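Putative siderophore-degrading esterase (Eurofung) (PDB 6GUO) hydrolyses the ester bonds of enterobactin, a bacterial xenosiderophore, to release iron inside the fungal cell. Local coordinates at residues A[133-138]-A[179-184]; A[173-178]-A[216-221]; A[69-74]-A[298-303]; A[39-44]-A[50-55]. All coordinates share one frame; numbering follows the deposited sequence.

Contact 1: residues A[133-138]-A[179-184]; sequences EFLTFI and PSSFDV
F182 is met by L135 and I138, two residues on the inner side of helix 131-150 that both reach the outer end of its ring. Three apolar side chains thus make up most of a small, buried contact. The ring presents its edge: L135 CD1 stands 4.1 Å from F182 CE2, and I138 CG2 lies in the ring plane, 4.0 Å from F182 CZ. T159 and L161 of strand 156-164 and R143 further along helix 131-150 also touch F182.

The two aliphatic partners arrive differently. L135 and F182 run past one another in opposite senses, with the leucine extended from the helix by a CG anti to the backbone N (chi1 -172°), which carries CD1 forward to the ring. I138 crosses the phenylalanine at about a right angle and touches with its short CG2 branch, while its longer branch puts CD1 over a face of F134, toward the rim and 3.9 Å above that ring. A beta-branched isoleucine suits this place because it can serve two aromatic neighbours at once. F170 of helix 166-177 touches both L135 and I138, and A174 touches L135.

Two polar groups of 179-184 find partners nearby: S181 OG bonds to K178 O, and F182 N to the hydroxyl of Y185. An aromatic residue in the turn from helix 166-177 into strand 184-188, wedged between a neighbouring helix and the sheet, belongs to the layered helix-on-sheet core of the alpha/beta-hydrolase fold.

Contact 2: residues A[173-178]-A[216-221]; sequences HALFTK and AHPVLR
P218 presses its ring against L175, the residue of helix 166-177 that points at the start of strand 219-225. The methyl CD1 of L175 is 3.5 Å from P218 CB, tighter than usual van der Waals contact, and 3.6 Å from P218 CG. The two side chains cross at about a right angle, and the one methyl touches both ring carbons. Proline fits the entrance to the strand: its compact, apolar ring packs against the helix, and its carbonyl still takes part in backbone pairing with C272. Y185 of strand 184-188 touches both P218 and L175, closing the apolar group from the neighbouring strand.

V219 points away from the helix, and its side chain touches K273, while its backbone pairs with D183 and Y185. This is the usual make-up of the alpha/beta-hydrolase sheet, whose strands are parallel here and which carries helices on both faces; helix 166-177 follows the apparent nucleophile elbow around S165.

L220 faces the helix again. Its CD2 lies 3.9 Å from the CD2 of L175, and the two leucines cross nearly perpendicularly. A chi1 of 171° swings CG of L175 away from its own backbone N and out from the helix, and the forked end serves both partners: CD1 goes to the proline and CD2 to the leucine. R221, next in the strand, sends its guanidinium to E275 in a salt bridge and to the hydroxyl of Y279.

Contact 3: residues A[69-74]-A[298-303]; sequences ETLRRR and FLSNLS
R74 reaches across from helix 60-77 to S300 and N301 at the C-terminal part of helix 288-301, joining the two helices that lie side by side on one face of the alpha/beta-hydrolase sheet. With chi1 at 180° the chain heads outward, trans to the main-chain nitrogen; a bend at chi2 (144°) then lays the guanidinium flat over S300. There S300 CB sits over the centre of the group, 3.4 Å from R74 CZ, and a residue as small as serine lets the flat cation come this close. The serine hydroxyl is turned beside its own backbone N, where OG bonds back to I296 O within the helix and lies 4.2 Å from L71 CD2.

E81 forms a salt bridge with R74 NH1, which probably helps to balance the charge. On another side of helix 60-77, E69 and R73 bond to the second subunit, E69 to its T66 and L65 and R73 to its A62 and T66.

The guanidinium edge is used for N301, whose OD1 lies in the guanidinium plane. Two bent hydrogen bonds go end-on to this one oxygen: R74 NH1 reaches N301 OD1 at 2.8 Å (N-H...O 146°) and R74 NH2 at 2.9 Å, from the same face of the amide.

Contact 4: residues A[39-44]-A[50-55]; sequences LTWSES and KSANAV
Apolar packing joins W41 to A52, with the indole directing its outer edge at the first residue of strand 52-58. A52 CB lies in the ring plane, 3.7 Å from W41 CH2, and alanine's single methyl lets the rim of the indole come up to the strand. The tryptophan has its CG beside the backbone N (chi1 -58°), and its six-membered ring thereby ends up against the strand; V85 and A47 touch it too. K50 adds its aliphatic portion, CD coming obliquely to 4.3 Å from W41 NE1.

Polar linkage is carried by water. K50 stretches out beyond CG, and one water bridges K50 NZ and T40 OG1, which are 4.0 Å apart, while a second links K50 NZ to T40 O. Each accepts a hydrogen bond from K50 NZ at 2.8 Å; the second donates to T40 O at 3.3 Å. Long, charged lysine and short, hydroxylated threonine suit this exposed rim, where solvent can complete the linkage.

Residues 39-44 belong to the connection from strand 31-36 to strand 52-58, which are separated in the sheet by strand 83-90. A loop that passes that intervening strand, with W41 packed on A52 and V85, here provides the step between neighbours in sequence that gives the 1-2-4-3 strand order of alpha/beta-hydrolases.

How the contacts relate
Contacts 1 and 2 are buried and essentially apolar across their segments, and they adjoin one another: both involve the chain around helix 166-177, and D183 of contact 1 probably pairs with V219 of contact 2 through the backbone. Contact 3 is partly buried and polar, held by an arginine, and joins two helices on the opposite face of the sheet from helices 131-150 and 166-177. It still meets the others through the strands, since F298 packs on V219 and V184. Contact 4, the farthest from the chain centre, combines one apolar patch with water-mediated bonds. Strand 52-58 leads directly into helix 60-77, linking contacts 4 and 3, and V55 touches L299 and L71.

Contact 1: residues A[133-138]-A[179-184]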
# COMPACT_ATOMS: atom_id res chain seq x y z
N GLU A 133 -26.90 -10.76 4.04
CA GLU A 133 -27.48 -9.41 4.13
C GLU A 133 -26.54 -8.35 3.57
O GLU A 133 -26.95 -7.46 2.83
CB GLU A 133 -27.85 -9.07 5.58
CG GLU A 133 -28.99 -9.90 6.15
CD GLU A 133 -29.21 -9.68 7.64
OE1 GLU A 133 -28.64 -8.72 8.22
OE2 GLU A 133 -29.97 -10.46 8.24
N PHE A 134 -25.26 -8.45 3.94
CA PHE A 134 -24.24 -7.51 3.50
C PHE A 134 -23.98 -7.59 1.99
O PHE A 134 -23.83 -6.58 1.31
CB PHE A 134 -22.94 -7.75 4.28
CG PHE A 134 -21.94 -6.63 4.17
CD1 PHE A 134 -22.32 -5.30 4.31
CD2 PHE A 134 -20.59 -6.92 3.97
CE1 PHE A 134 -21.40 -4.28 4.21
CE2 PHE A 134 -19.66 -5.90 3.88
CZ PHE A 134 -20.06 -4.57 4.00
N LEU A 135 -23.93 -8.79 1.49
CA LEU A 135 -23.74 -9.03 0.06
C LEU A 135 -24.91 -8.49 -0.77
O LEU A 135 -24.72 -7.91 -1.83
CB LEU A 135 -23.54 -10.53 -0.16
CG LEU A 135 -23.13 -11.06 -1.53
CD1 LEU A 135 -22.15 -10.14 -2.24
CD2 LEU A 135 -22.52 -12.44 -1.36
N THR A 136 -26.13 -8.69 -0.25
CA THR A 136 -27.33 -8.09 -0.84
C THR A 136 -27.24 -6.56 -0.84
O THR A 136 -27.54 -5.92 -1.85
CB THR A 136 -28.59 -8.56 -0.08
OG1 THR A 136 -28.68 -9.99 -0.14
CG2 THR A 136 -29.85 -7.97 -0.67
N PHE A 137 -26.79 -6.00 0.28
CA PHE A 137 -26.59 -4.56 0.43
C PHE A 137 -25.62 -4.00 -0.60
O PHE A 137 -25.89 -2.98 -1.24
CB PHE A 137 -26.13 -4.25 1.86
CG PHE A 137 -25.73 -2.82 2.09
CD1 PHE A 137 -26.70 -1.82 2.12
CD2 PHE A 137 -24.40 -2.47 2.30
CE1 PHE A 137 -26.34 -0.49 2.33
CE2 PHE A 137 -24.04 -1.15 2.51
CZ PHE A 137 -25.01 -0.16 2.53
N ILE A 138 -24.49 -4.67 -0.79
CA ILE A 138 -23.48 -4.23 -1.76
C ILE A 138 -24.04 -4.30 -3.19
O ILE A 138 -23.92 -3.34 -3.95
CB ILE A 138 -22.18 -5.04 -1.64
CG1 ILE A 138 -21.49 -4.72 -0.31
CG2 ILE A 138 -21.23 -4.74 -2.80
CD1 ILE A 138 -20.40 -5.69 0.08
N PRO A 179 -21.72 -16.79 -7.56
CA PRO A 179 -20.51 -16.56 -8.36
C PRO A 179 -20.57 -15.44 -9.41
O PRO A 179 -19.53 -14.90 -9.78
CB PRO A 179 -20.26 -17.92 -9.04
CG PRO A 179 -21.54 -18.66 -8.93
CD PRO A 179 -22.19 -18.18 -7.67
N SER A 180 -21.77 -15.09 -9.87
CA SER A 180 -21.94 -13.96 -10.80
C SER A 180 -21.91 -12.57 -10.15
O SER A 180 -21.94 -11.57 -10.87
CB SER A 180 -23.25 -14.12 -11.59
OG SER A 180 -23.23 -15.32 -12.33
N SER A 181 -21.85 -12.50 -8.81
CA SER A 181 -21.81 -11.23 -8.06
C SER A 181 -20.73 -10.29 -8.56
O SER A 181 -20.96 -9.09 -8.75
CB SER A 181 -21.54 -11.49 -6.58
OG SER A 181 -22.55 -12.26 -5.99
N PHE A 182 -19.53 -10.84 -8.73
CA PHE A 182 -18.36 -10.11 -9.21
C PHE A 182 -17.64 -10.95 -10.25
O PHE A 182 -17.76 -12.17 -10.26
CB PHE A 182 -17.41 -9.78 -8.05
CG PHE A 182 -18.03 -8.94 -6.98
CD1 PHE A 182 -17.95 -7.55 -7.03
CD2 PHE A 182 -18.75 -9.53 -5.94
CE1 PHE A 182 -18.55 -6.77 -6.05
CE2 PHE A 182 -19.35 -8.75 -4.96
CZ PHE A 182 -19.25 -7.37 -5.02
N ASP A 183 -16.89 -10.30 -11.13
CA ASP A 183 -16.07 -11.00 -12.13
C ASP A 183 -14.84 -11.63 -11.50
O ASP A 183 -14.44 -12.74 -11.86
CB ASP A 183 -15.66 -10.05 -13.25
CG ASP A 183 -16.84 -9.47 -13.98
OD1 ASP A 183 -17.62 -10.27 -14.53
OD2 ASP A 183 -17.00 -8.23 -14.00
N VAL A 184 -14.25 -10.90 -10.54
CA VAL A 184 -12.99 -11.26 -9.91
C VAL A 184 -13.13 -11.19 -8.39
O VAL A 184 -13.70 -10.24 -7.86
CB VAL A 184 -11.87 -10.29 -10.36
CG1 VAL A 184 -10.53 -10.68 -9.75
CG2 VAL A 184 -11.78 -10.26 -11.88

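Contact 2: residues A[173-178]-A[216-221]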
# COMPACT_ATOMS: atom_id res chain seq x y z
N HIS A 173 -17.23 -16.75 0.30
CA HIS A 173 -18.67 -16.98 0.42
C HIS A 173 -19.45 -16.42 -0.79
O HIS A 173 -20.33 -17.10 -1.32
CB HIS A 173 -19.21 -16.39 1.73
CG HIS A 173 -20.69 -16.50 1.86
ND1 HIS A 173 -21.32 -17.71 2.08
CD2 HIS A 173 -21.67 -15.58 1.77
CE1 HIS A 173 -22.63 -17.52 2.14
NE2 HIS A 173 -22.87 -16.23 1.96
N ALA A 174 -19.11 -15.21 -1.22
CA ALA A 174 -19.72 -14.61 -2.40
C ALA A 174 -19.48 -15.47 -3.64
O ALA A 174 -20.43 -15.84 -4.33
CB ALA A 174 -19.20 -13.20 -2.62
N LEU A 175 -18.22 -15.83 -3.88
CA LEU A 175 -17.86 -16.73 -4.99
C LEU A 175 -18.65 -18.05 -5.00
O LEU A 175 -19.22 -18.43 -6.03
CB LEU A 175 -16.35 -17.03 -4.98
CG LEU A 175 -15.82 -18.11 -5.93
CD1 LEU A 175 -16.12 -17.77 -7.38
CD2 LEU A 175 -14.32 -18.31 -5.73
N PHE A 176 -18.70 -18.73 -3.86
CA PHE A 176 -19.26 -20.08 -3.80
C PHE A 176 -20.78 -20.13 -3.85
O PHE A 176 -21.33 -21.10 -4.34
CB PHE A 176 -18.74 -20.85 -2.58
CG PHE A 176 -17.24 -21.02 -2.54
CD1 PHE A 176 -16.50 -21.23 -3.71
CD2 PHE A 176 -16.57 -20.99 -1.32
CE1 PHE A 176 -15.12 -21.38 -3.65
CE2 PHE A 176 -15.19 -21.15 -1.27
CZ PHE A 176 -14.47 -21.34 -2.44
N THR A 177 -21.45 -19.08 -3.36
CA THR A 177 -22.93 -19.05 -3.31
C THR A 177 -23.58 -18.16 -4.36
O THR A 177 -24.73 -18.41 -4.75
CB THR A 177 -23.43 -18.64 -1.91
OG1 THR A 177 -23.05 -17.29 -1.63
CG2 THR A 177 -22.86 -19.56 -0.84
N LYS A 178 -22.88 -17.12 -4.82
CA LYS A 178 -23.40 -16.21 -5.83
C LYS A 178 -22.26 -15.81 -6.78
O LYS A 178 -21.86 -14.65 -6.82
CB LYS A 178 -24.06 -15.00 -5.14
CG LYS A 178 -25.09 -14.26 -5.98
CD LYS A 178 -26.02 -13.38 -5.14
CE LYS A 178 -25.40 -12.03 -4.79
NZ LYS A 178 -26.31 -11.16 -4.00
N ALA A 216 -21.56 -18.40 -15.22
CA ALA A 216 -20.59 -17.68 -14.40
C ALA A 216 -19.19 -18.20 -14.72
O ALA A 216 -18.99 -19.42 -14.80
CB ALA A 216 -20.89 -17.86 -12.92
N HIS A 217 -18.25 -17.29 -14.92
CA HIS A 217 -16.85 -17.63 -15.25
C HIS A 217 -15.92 -16.86 -14.31
O HIS A 217 -15.13 -16.03 -14.75
CB HIS A 217 -16.55 -17.28 -16.71
CG HIS A 217 -17.64 -17.65 -17.66
ND1 HIS A 217 -18.78 -16.89 -17.81
CD2 HIS A 217 -17.77 -18.70 -18.50
CE1 HIS A 217 -19.57 -17.46 -18.70
NE2 HIS A 217 -18.98 -18.56 -19.14
N PRO A 218 -16.02 -17.13 -13.00
CA PRO A 218 -15.30 -16.31 -12.03
C PRO A 218 -13.79 -16.51 -12.03
O PRO A 218 -13.29 -17.56 -12.45
CB PRO A 218 -15.90 -16.75 -10.69
CG PRO A 218 -16.31 -18.15 -10.92
CD PRO A 218 -16.79 -18.20 -12.33
N VAL A 219 -13.09 -15.49 -11.55
CA VAL A 219 -11.64 -15.51 -11.37
C VAL A 219 -11.40 -15.34 -9.88
O VAL A 219 -12.06 -14.52 -9.24
CB VAL A 219 -10.99 -14.36 -12.16
CG1 VAL A 219 -9.50 -14.26 -11.87
CG2 VAL A 219 -11.23 -14.55 -13.66
N LEU A 220 -10.46 -16.12 -9.33
CA LEU A 220 -10.09 -16.02 -7.90
C LEU A 220 -8.58 -15.88 -7.74
O LEU A 220 -7.81 -16.61 -8.36
CB LEU A 220 -10.56 -17.26 -7.14
CG LEU A 220 -10.13 -17.41 -5.67
CD1 LEU A 220 -10.68 -16.28 -4.80
CD2 LEU A 220 -10.54 -18.76 -5.12
N ARG A 221 -8.17 -14.94 -6.88
CA ARG A 221 -6.79 -14.87 -6.40
C ARG A 221 -6.80 -15.07 -4.89
O ARG A 221 -7.42 -14.30 -4.17
CB ARG A 221 -6.13 -13.53 -6.74
CG ARG A 221 -4.63 -13.53 -6.46
CD ARG A 221 -3.97 -12.24 -6.90
NE ARG A 221 -2.51 -12.35 -6.95
CZ ARG A 221 -1.64 -11.81 -6.09
NH1 ARG A 221 -0.33 -11.99 -6.28
NH2 ARG A 221 -2.04 -11.10 -5.03

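Contact 3: residues A[69-74]-A[298-303]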
# COMPACT_ATOMS: atom_id res chain seq x y z
N GLU A 69 -4.33 4.63 -4.27
CA GLU A 69 -3.00 5.06 -4.69
C GLU A 69 -2.30 4.05 -5.58
O GLU A 69 -1.61 4.44 -6.52
CB GLU A 69 -2.14 5.39 -3.49
CG GLU A 69 -0.96 6.26 -3.86
CD GLU A 69 -0.35 6.90 -2.65
OE1 GLU A 69 0.26 6.14 -1.87
OE2 GLU A 69 -0.49 8.13 -2.46
N THR A 70 -2.46 2.75 -5.30
CA THR A 70 -1.91 1.72 -6.17
C THR A 70 -2.42 1.88 -7.60
O THR A 70 -1.64 1.81 -8.55
CB THR A 70 -2.26 0.30 -5.67
OG1 THR A 70 -1.87 0.17 -4.29
CG2 THR A 70 -1.54 -0.74 -6.49
N LEU A 71 -3.72 2.11 -7.75
CA LEU A 71 -4.32 2.33 -9.07
C LEU A 71 -3.80 3.61 -9.73
O LEU A 71 -3.50 3.61 -10.92
CB LEU A 71 -5.85 2.37 -8.98
CG LEU A 71 -6.50 0.99 -8.82
CD1 LEU A 71 -7.91 1.15 -8.28
CD2 LEU A 71 -6.49 0.22 -10.14
N ARG A 72 -3.65 4.68 -8.95
CA ARG A 72 -3.20 5.96 -9.50
C ARG A 72 -1.75 5.91 -9.98
O ARG A 72 -1.42 6.53 -10.99
CB ARG A 72 -3.44 7.10 -8.52
CG ARG A 72 -4.92 7.43 -8.45
CD ARG A 72 -5.28 8.37 -7.32
NE ARG A 72 -6.73 8.59 -7.33
CZ ARG A 72 -7.39 9.48 -6.59
NH1 ARG A 72 -6.75 10.27 -5.74
NH2 ARG A 72 -8.72 9.57 -6.72
N ARG A 73 -0.89 5.16 -9.28
CA ARG A 73 0.47 4.93 -9.78
C ARG A 73 0.45 4.19 -11.11
O ARG A 73 1.11 4.60 -12.06
CB ARG A 73 1.32 4.16 -8.76
CG ARG A 73 1.72 4.98 -7.55
CD ARG A 73 2.85 4.32 -6.79
NE ARG A 73 2.48 3.01 -6.25
CZ ARG A 73 1.95 2.77 -5.05
NH1 ARG A 73 1.69 3.75 -4.18
NH2 ARG A 73 1.68 1.52 -4.70
N ARG A 74 -0.32 3.10 -11.18
CA ARG A 74 -0.39 2.31 -12.41
C ARG A 74 -1.02 3.08 -13.57
O ARG A 74 -0.53 3.00 -14.70
CB ARG A 74 -1.14 1.00 -12.19
CG ARG A 74 -1.23 0.18 -13.47
CD ARG A 74 -1.12 -1.30 -13.22
NE ARG A 74 -1.38 -2.04 -14.46
CZ ARG A 74 -1.14 -3.33 -14.65
NH1 ARG A 74 -1.43 -3.88 -15.83
NH2 ARG A 74 -0.60 -4.09 -13.69
N PHE A 298 -2.99 -7.76 -10.36
CA PHE A 298 -3.62 -8.95 -10.93
C PHE A 298 -4.88 -8.57 -11.72
O PHE A 298 -5.05 -8.99 -12.86
CB PHE A 298 -3.94 -9.96 -9.81
CG PHE A 298 -4.72 -11.17 -10.26
CD1 PHE A 298 -4.06 -12.30 -10.74
CD2 PHE A 298 -6.10 -11.20 -10.15
CE1 PHE A 298 -4.78 -13.42 -11.13
CE2 PHE A 298 -6.82 -12.32 -10.53
CZ PHE A 298 -6.16 -13.44 -11.02
N LEU A 299 -5.72 -7.75 -11.10
CA LEU A 299 -6.95 -7.25 -11.74
C LEU A 299 -6.65 -6.47 -13.02
O LEU A 299 -7.24 -6.75 -14.07
CB LEU A 299 -7.74 -6.39 -10.75
CG LEU A 299 -9.04 -5.73 -11.20
CD1 LEU A 299 -10.04 -6.76 -11.71
CD2 LEU A 299 -9.62 -4.94 -10.04
N SER A 300 -5.72 -5.52 -12.95
CA SER A 300 -5.35 -4.71 -14.11
C SER A 300 -4.71 -5.53 -15.24
O SER A 300 -4.89 -5.20 -16.41
CB SER A 300 -4.43 -3.56 -13.70
OG SER A 300 -5.09 -2.69 -12.79
N ASN A 301 -4.00 -6.60 -14.89
CA ASN A 301 -3.38 -7.50 -15.88
C ASN A 301 -4.38 -8.36 -16.67
O ASN A 301 -4.03 -8.88 -17.73
CB ASN A 301 -2.34 -8.41 -15.23
CG ASN A 301 -1.12 -7.65 -14.73
OD1 ASN A 301 -0.83 -6.53 -15.18
ND2 ASN A 301 -0.41 -8.24 -13.78
N LEU A 302 -5.60 -8.52 -16.16
CA LEU A 302 -6.65 -9.26 -16.87
C LEU A 302 -7.20 -8.54 -18.10
O LEU A 302 -7.82 -9.18 -18.95
CB LEU A 302 -7.83 -9.56 -15.92
CG LEU A 302 -7.56 -10.47 -14.72
CD1 LEU A 302 -8.74 -10.44 -13.76
CD2 LEU A 302 -7.25 -11.89 -15.15
N SER A 303 -6.99 -7.22 -18.20
CA SER A 303 -7.57 -6.41 -19.28
C SER A 303 -7.10 -6.80 -20.67
O SER A 303 -7.91 -6.94 -21.59
CB SER A 303 -7.31 -4.92 -19.05
OG SER A 303 -8.05 -4.44 -17.94

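Contact 4: residues A[39-44]-A[50-55]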
# COMPACT_ATOMS: atom_id res chain seq x y z
N LEU A 39 -7.52 10.13 -11.79
CA LEU A 39 -7.09 11.52 -11.75
C LEU A 39 -7.26 12.28 -13.06
O LEU A 39 -7.30 13.51 -13.03
CB LEU A 39 -5.62 11.59 -11.31
CG LEU A 39 -5.34 11.15 -9.87
CD1 LEU A 39 -3.84 11.23 -9.61
CD2 LEU A 39 -6.10 11.98 -8.85
N THR A 40 -7.37 11.57 -14.18
CA THR A 40 -7.66 12.21 -15.47
C THR A 40 -9.12 12.65 -15.60
O THR A 40 -9.44 13.43 -16.50
CB THR A 40 -7.30 11.29 -16.65
OG1 THR A 40 -7.86 9.99 -16.45
CG2 THR A 40 -5.79 11.16 -16.78
N TRP A 41 -9.99 12.16 -14.73
CA TRP A 41 -11.40 12.57 -14.70
C TRP A 41 -11.55 13.86 -13.89
O TRP A 41 -10.67 14.22 -13.11
CB TRP A 41 -12.27 11.48 -14.07
CG TRP A 41 -12.22 10.11 -14.71
CD1 TRP A 41 -11.35 9.65 -15.67
CD2 TRP A 41 -13.08 9.02 -14.40
NE1 TRP A 41 -11.63 8.34 -15.96
CE2 TRP A 41 -12.69 7.93 -15.20
CE3 TRP A 41 -14.16 8.86 -13.52
CZ2 TRP A 41 -13.33 6.69 -15.14
CZ3 TRP A 41 -14.80 7.62 -13.46
CH2 TRP A 41 -14.38 6.56 -14.27
N SER A 42 -12.69 14.52 -14.04
CA SER A 42 -12.93 15.78 -13.31
C SER A 42 -13.20 15.54 -11.82
O SER A 42 -13.55 14.42 -11.41
CB SER A 42 -14.11 16.54 -13.93
OG SER A 42 -15.35 16.02 -13.47
N GLU A 43 -13.07 16.60 -11.03
CA GLU A 43 -13.40 16.56 -9.60
C GLU A 43 -14.88 16.28 -9.31
O GLU A 43 -15.23 15.85 -8.21
CB GLU A 43 -12.97 17.85 -8.89
CG GLU A 43 -11.45 18.03 -8.83
CD GLU A 43 -11.01 19.10 -7.83
OE1 GLU A 43 -10.63 20.20 -8.27
OE2 GLU A 43 -11.04 18.83 -6.61
N SER A 44 -15.74 16.52 -10.30
CA SER A 44 -17.16 16.13 -10.25
C SER A 44 -17.44 14.71 -10.77
O SER A 44 -18.60 14.32 -10.86
CB SER A 44 -18.00 17.14 -11.04
OG SER A 44 -17.73 17.05 -12.43
N LYS A 50 -15.27 8.04 -21.13
CA LYS A 50 -14.44 6.86 -20.85
C LYS A 50 -15.20 5.80 -20.05
O LYS A 50 -16.10 6.10 -19.27
CB LYS A 50 -13.15 7.26 -20.11
CG LYS A 50 -12.17 8.02 -20.98
CD LYS A 50 -10.97 8.50 -20.18
CE LYS A 50 -9.99 9.27 -21.04
NZ LYS A 50 -9.17 10.22 -20.23
N SER A 51 -14.82 4.55 -20.29
CA SER A 51 -15.34 3.41 -19.54
C SER A 51 -14.48 3.21 -18.30
O SER A 51 -13.48 3.90 -18.10
CB SER A 51 -15.32 2.15 -20.41
OG SER A 51 -16.12 2.35 -21.57
N ALA A 52 -14.88 2.26 -17.46
CA ALA A 52 -14.13 1.97 -16.24
C ALA A 52 -14.33 0.55 -15.77
O ALA A 52 -15.27 -0.13 -16.17
CB ALA A 52 -14.53 2.94 -15.14
N ASN A 53 -13.40 0.09 -14.94
CA ASN A 53 -13.60 -1.09 -14.12
C ASN A 53 -13.82 -0.62 -12.70
O ASN A 53 -13.76 0.58 -12.43
CB ASN A 53 -12.39 -2.02 -14.25
CG ASN A 53 -12.20 -2.52 -15.67
OD1 ASN A 53 -13.17 -2.89 -16.33
ND2 ASN A 53 -10.97 -2.50 -16.16
N ALA A 54 -14.15 -1.54 -11.81
CA ALA A 54 -14.45 -1.20 -10.43
C ALA A 54 -13.94 -2.26 -9.47
O ALA A 54 -14.00 -3.45 -9.78
CB ALA A 54 -15.95 -1.01 -10.25
N VAL A 55 -13.43 -1.83 -8.33
CA VAL A 55 -13.03 -2.74 -7.26
C VAL A 55 -13.77 -2.34 -6.00
O VAL A 55 -13.78 -1.16 -5.61
CB VAL A 55 -11.50 -2.81 -7.06
CG1 VAL A 55 -10.89 -1.46 -6.69
CG2 VAL A 55 -11.15 -3.87 -6.03
O HOH W 1 -7.91 8.24 -18.65
O HOH W 2 -11.05 11.71 -18.80